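Long-range contact in KaiC domain-containing protein (Pyrococcus horikoshii, PDB 2ZTS), which probably binds ATP as a KaiC-like P-loop NTPase, and binds ADP with a magnesium ion: residues C[64-76]-C[89-101]. Sequence-based numbering, arbitrary orientation.
Sequences FVTLEERARDLRR and EKEGKIAIVDGVS
Phe64 N donates to Ala95 O at 2.9 Å, Val97 N to Phe64 O, and Thr66 N to Val97 O at 2.8 Å. These bonds join two parallel strands of a P-loop NTPase sheet. Asp98 divides its carboxylate. Asp98 OD2 accepts from Ala71 N, in the first turn of helix 71-79, at 2.9 Å on its anti side. OD1 takes Ser101 N with its syn lone pair, an Asx motif. With CG between backbone N and carbonyl carbon (chi1 73°), the carboxylate can reach both amides. Arg75 grips Glu89 side-on: NE meets OE2 and NH2 meets OE1, each at 2.7 Å. Both oxygens use syn lone pairs, and the two planes are 16° apart. A leucine in place of Arg75 would probably leave the Glu89 carboxylate without its charged mate. Beside this salt bridge, Ile96 CD1 meets Arg75 CG at 3.9 Å and Leu74 CD2 at 4.0 Å. Ile96 CG2 presses tightly on Ala71 CB, 3.5 Å away. Helix 71-79 packs over the Ile96 face of the sheet. Val65, on the other face, meets helix 120-134. Strand 94-97 is outermost within the chain, and strand 62-66 lies between it and strand 138-142.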
loop_
_atom_site.group_PDB
_atom_site.type_symbol
_atom_site.label_atom_id
_atom_site.label_comp_id
_atom_site.label_asym_id
_atom_site.label_seq_id
_atom_site.Cartn_x
_atom_site.Cartn_y
_atom_site.Cartn_z
ATOM N N PHE C 64 -15.935 33.398 -6.707
ATOM C CA PHE C 64 -15.530 32.370 -5.802
ATOM C C PHE C 64 -16.591 31.314 -5.802
ATOM O O PHE C 64 -17.717 31.541 -5.333
ATOM C CB PHE C 64 -15.310 32.984 -4.437
ATOM C CG PHE C 64 -14.575 32.097 -3.464
ATOM C CD1 PHE C 64 -13.318 32.434 -3.049
ATOM C CD2 PHE C 64 -15.193 30.958 -2.913
ATOM C CE1 PHE C 64 -12.615 31.620 -2.166
ATOM C CE2 PHE C 64 -14.510 30.139 -2.012
ATOM C CZ PHE C 64 -13.204 30.492 -1.623
ATOM N N VAL C 65 -16.256 30.141 -6.345
ATOM C CA VAL C 65 -17.194 29.025 -6.367
ATOM C C VAL C 65 -16.829 28.167 -5.171
ATOM O O VAL C 65 -15.665 27.821 -5.034
ATOM C CB VAL C 65 -17.023 28.201 -7.602
ATOM C CG1 VAL C 65 -17.927 27.010 -7.611
ATOM C CG2 VAL C 65 -17.148 29.070 -8.883
ATOM N N THR C 66 -17.802 27.821 -4.317
ATOM C CA THR C 66 -17.577 26.911 -3.235
ATOM C C THR C 66 -18.622 25.817 -3.055
ATOM O O THR C 66 -19.805 26.066 -3.071
ATOM C CB THR C 66 -17.349 27.716 -1.915
ATOM O OG1 THR C 66 -17.318 26.826 -0.790
ATOM C CG2 THR C 66 -18.413 28.743 -1.644
ATOM N N LEU C 67 -18.157 24.579 -2.918
ATOM C CA LEU C 67 -19.015 23.455 -2.533
ATOM C C LEU C 67 -18.557 22.887 -1.184
ATOM O O LEU C 67 -19.042 21.865 -0.710
ATOM C CB LEU C 67 -18.962 22.403 -3.683
ATOM C CG LEU C 67 -20.077 22.256 -4.741
ATOM C CD1 LEU C 67 -21.286 23.183 -4.626
ATOM C CD2 LEU C 67 -19.519 22.283 -6.124
ATOM N N GLU C 68 -17.587 23.542 -0.555
ATOM C CA GLU C 68 -17.142 23.205 0.802
ATOM C C GLU C 68 -18.017 23.864 1.882
ATOM O O GLU C 68 -18.170 23.392 3.008
ATOM C CB GLU C 68 -15.716 23.722 0.993
ATOM C CG GLU C 68 -14.652 23.083 0.098
ATOM C CD GLU C 68 -13.783 21.996 0.788
ATOM O OE1 GLU C 68 -13.701 21.994 2.053
ATOM O OE2 GLU C 68 -13.145 21.174 0.053
ATOM N N GLU C 69 -18.560 25.021 1.573
ATOM C CA GLU C 69 -19.362 25.707 2.580
ATOM C C GLU C 69 -20.441 26.580 1.912
ATOM O O GLU C 69 -20.494 26.684 0.684
ATOM C CB GLU C 69 -18.423 26.523 3.483
ATOM C CG GLU C 69 -17.658 27.612 2.779
ATOM C CD GLU C 69 -16.545 28.203 3.628
ATOM O OE1 GLU C 69 -16.810 28.444 4.825
ATOM O OE2 GLU C 69 -15.415 28.404 3.088
ATOM N N ARG C 70 -21.299 27.220 2.692
ATOM C CA ARG C 70 -22.251 28.091 2.026
ATOM C C ARG C 70 -21.726 29.552 1.957
ATOM O O ARG C 70 -20.752 29.903 2.629
ATOM C CB ARG C 70 -23.747 27.828 2.433
ATOM C CG ARG C 70 -24.233 28.071 3.842
ATOM C CD ARG C 70 -24.375 26.838 4.707
ATOM N NE ARG C 70 -25.526 26.888 5.588
ATOM C CZ ARG C 70 -25.560 27.340 6.836
ATOM N NH1 ARG C 70 -24.489 27.842 7.461
ATOM N NH2 ARG C 70 -26.722 27.276 7.478
ATOM N N ALA C 71 -22.330 30.361 1.097
ATOM C CA ALA C 71 -21.854 31.705 0.871
ATOM C C ALA C 71 -21.818 32.465 2.150
ATOM O O ALA C 71 -20.838 33.136 2.393
ATOM C CB ALA C 71 -22.697 32.438 -0.195
ATOM N N ARG C 72 -22.840 32.312 3.009
ATOM C CA ARG C 72 -22.903 33.063 4.274
ATOM C C ARG C 72 -21.839 32.661 5.250
ATOM O O ARG C 72 -21.475 33.439 6.111
ATOM C CB ARG C 72 -24.264 32.878 4.953
ATOM C CG ARG C 72 -24.547 31.405 5.468
ATOM C CD ARG C 72 -26.035 31.076 5.653
ATOM N NE ARG C 72 -26.626 31.908 6.705
ATOM C CZ ARG C 72 -27.359 31.466 7.752
ATOM N NH1 ARG C 72 -27.626 30.165 7.936
ATOM N NH2 ARG C 72 -27.831 32.354 8.623
ATOM N N ASP C 73 -21.368 31.421 5.134
ATOM C CA ASP C 73 -20.289 30.910 5.964
ATOM C C ASP C 73 -19.015 31.585 5.535
ATOM O O ASP C 73 -18.199 31.962 6.352
ATOM C CB ASP C 73 -20.101 29.397 5.792
ATOM C CG ASP C 73 -21.290 28.592 6.270
ATOM O OD1 ASP C 73 -21.936 29.005 7.252
ATOM O OD2 ASP C 73 -21.622 27.486 5.734
ATOM N N LEU C 74 -18.820 31.692 4.235
ATOM C CA LEU C 74 -17.593 32.285 3.712
ATOM C C LEU C 74 -17.546 33.796 4.044
ATOM O O LEU C 74 -16.518 34.276 4.476
ATOM C CB LEU C 74 -17.460 31.991 2.224
ATOM C CG LEU C 74 -16.338 32.583 1.368
ATOM C CD1 LEU C 74 -14.952 32.005 1.652
ATOM C CD2 LEU C 74 -16.736 32.305 -0.047
ATOM N N ARG C 75 -18.654 34.511 3.916
ATOM C CA ARG C 75 -18.666 35.928 4.279
ATOM C C ARG C 75 -18.326 36.119 5.754
ATOM O O ARG C 75 -17.481 36.938 6.093
ATOM C CB ARG C 75 -20.010 36.583 4.018
ATOM C CG ARG C 75 -20.451 36.601 2.546
ATOM C CD ARG C 75 -21.846 37.274 2.265
ATOM N NE ARG C 75 -22.274 36.931 0.912
ATOM C CZ ARG C 75 -23.281 36.141 0.581
ATOM N NH1 ARG C 75 -24.034 35.547 1.496
ATOM N NH2 ARG C 75 -23.475 35.852 -0.700
ATOM N N ARG C 76 -18.968 35.340 6.618
ATOM C CA ARG C 76 -18.708 35.407 8.073
ATOM C C ARG C 76 -17.237 35.064 8.372
ATOM O O ARG C 76 -16.584 35.733 9.171
ATOM C CB ARG C 76 -19.668 34.456 8.857
ATOM C CG ARG C 76 -19.334 34.216 10.349
ATOM C CD ARG C 76 -20.082 33.031 11.038
ATOM N NE ARG C 76 -19.406 32.689 12.310
ATOM C CZ ARG C 76 -19.932 31.997 13.335
ATOM N NH1 ARG C 76 -21.164 31.527 13.296
ATOM N NH2 ARG C 76 -19.200 31.798 14.435
ATOM N N GLU C 89 -19.914 42.311 -3.505
ATOM C CA GLU C 89 -21.040 41.653 -4.136
ATOM C C GLU C 89 -22.116 42.651 -4.581
ATOM O O GLU C 89 -22.638 42.530 -5.690
ATOM C CB GLU C 89 -21.654 40.612 -3.187
ATOM C CG GLU C 89 -20.829 39.324 -3.055
ATOM C CD GLU C 89 -21.365 38.404 -1.973
ATOM O OE1 GLU C 89 -22.152 37.512 -2.293
ATOM O OE2 GLU C 89 -21.072 38.619 -0.797
ATOM N N LYS C 90 -22.452 43.621 -3.722
ATOM C CA LYS C 90 -23.496 44.612 -4.052
ATOM C C LYS C 90 -22.979 45.486 -5.186
ATOM O O LYS C 90 -23.725 45.775 -6.132
ATOM C CB LYS C 90 -23.906 45.465 -2.845
ATOM C CG LYS C 90 -24.116 44.705 -1.538
ATOM C CD LYS C 90 -25.342 45.166 -0.757
ATOM C CE LYS C 90 -25.169 46.567 -0.171
ATOM N NZ LYS C 90 -26.329 47.471 -0.568
ATOM N N GLU C 91 -21.683 45.822 -5.146
ATOM C CA GLU C 91 -21.032 46.521 -6.275
ATOM C C GLU C 91 -20.823 45.657 -7.535
ATOM O O GLU C 91 -20.232 46.132 -8.493
ATOM C CB GLU C 91 -19.670 47.116 -5.857
ATOM C CG GLU C 91 -19.762 48.299 -4.907
ATOM C CD GLU C 91 -18.442 48.683 -4.229
ATOM O OE1 GLU C 91 -17.366 48.569 -4.862
ATOM O OE2 GLU C 91 -18.498 49.127 -3.049
ATOM N N GLY C 92 -21.285 44.406 -7.561
ATOM C CA GLY C 92 -20.999 43.504 -8.694
ATOM C C GLY C 92 -19.528 43.101 -9.025
ATOM O O GLY C 92 -19.269 42.559 -10.102
ATOM N N LYS C 93 -18.584 43.386 -8.126
ATOM C CA LYS C 93 -17.182 43.037 -8.319
ATOM C C LYS C 93 -16.855 41.629 -7.796
ATOM O O LYS C 93 -15.845 41.079 -8.193
ATOM C CB LYS C 93 -16.228 44.058 -7.702
ATOM C CG LYS C 93 -16.427 45.500 -8.185
ATOM C CD LYS C 93 -15.283 46.044 -9.048
ATOM C CE LYS C 93 -15.513 47.515 -9.450
ATOM N NZ LYS C 93 -16.846 47.779 -10.186
ATOM N N ILE C 94 -17.706 41.045 -6.951
ATOM C CA ILE C 94 -17.523 39.652 -6.541
ATOM C C ILE C 94 -18.809 38.925 -6.613
ATOM O O ILE C 94 -19.826 39.444 -6.227
ATOM C CB ILE C 94 -16.996 39.556 -5.088
ATOM C CG1 ILE C 94 -15.615 40.147 -4.963
ATOM C CG2 ILE C 94 -16.967 38.094 -4.591
ATOM C CD1 ILE C 94 -15.074 40.090 -3.493
ATOM N N ALA C 95 -18.781 37.705 -7.097
ATOM C CA ALA C 95 -19.904 36.794 -6.892
ATOM C C ALA C 95 -19.429 35.558 -6.163
ATOM O O ALA C 95 -18.294 35.064 -6.399
ATOM C CB ALA C 95 -20.507 36.422 -8.202
ATOM N N ILE C 96 -20.309 35.043 -5.291
ATOM C CA ILE C 96 -20.095 33.776 -4.599
ATOM C C ILE C 96 -21.138 32.828 -5.110
ATOM O O ILE C 96 -22.342 33.138 -5.058
ATOM C CB ILE C 96 -20.196 33.861 -3.050
ATOM C CG1 ILE C 96 -19.130 34.788 -2.466
ATOM C CG2 ILE C 96 -20.045 32.426 -2.459
ATOM C CD1 ILE C 96 -19.348 35.215 -0.939
ATOM N N VAL C 97 -20.656 31.687 -5.628
ATOM C CA VAL C 97 -21.479 30.609 -6.138
ATOM C C VAL C 97 -21.331 29.387 -5.245
ATOM O O VAL C 97 -20.271 28.702 -5.260
ATOM C CB VAL C 97 -21.018 30.214 -7.537
ATOM C CG1 VAL C 97 -21.824 29.058 -8.028
ATOM C CG2 VAL C 97 -21.073 31.423 -8.530
ATOM N N ASP C 98 -22.397 29.039 -4.535
ATOM C CA ASP C 98 -22.312 27.938 -3.573
ATOM C C ASP C 98 -23.107 26.633 -3.887
ATOM O O ASP C 98 -23.303 25.817 -2.999
ATOM C CB ASP C 98 -22.506 28.483 -2.143
ATOM C CG ASP C 98 -23.949 28.889 -1.839
ATOM O OD1 ASP C 98 -24.824 28.816 -2.736
ATOM O OD2 ASP C 98 -24.276 29.289 -0.709
ATOM N N GLY C 99 -23.733 26.461 -5.049
ATOM C CA GLY C 99 -25.087 26.911 -5.279
ATOM C C GLY C 99 -25.856 25.718 -4.662
ATOM O O GLY C 99 -25.929 24.593 -5.277
ATOM N N VAL C 100 -26.433 25.873 -3.464
ATOM C CA VAL C 100 -27.738 26.501 -3.084
ATOM C C VAL C 100 -28.301 27.900 -3.428
ATOM O O VAL C 100 -29.370 27.981 -4.037
ATOM C CB VAL C 100 -27.877 26.282 -1.515
ATOM C CG1 VAL C 100 -29.090 26.946 -0.906
ATOM C CG2 VAL C 100 -28.018 24.779 -1.261
ATOM N N SER C 101 -27.710 28.981 -2.949
ATOM C CA SER C 101 -28.248 30.281 -3.321
ATOM C C SER C 101 -27.664 30.733 -4.694
ATOM O O SER C 101 -26.428 30.774 -4.915
ATOM C CB SER C 101 -28.040 31.298 -2.190
ATOM O OG SER C 101 -26.652 31.560 -2.009
#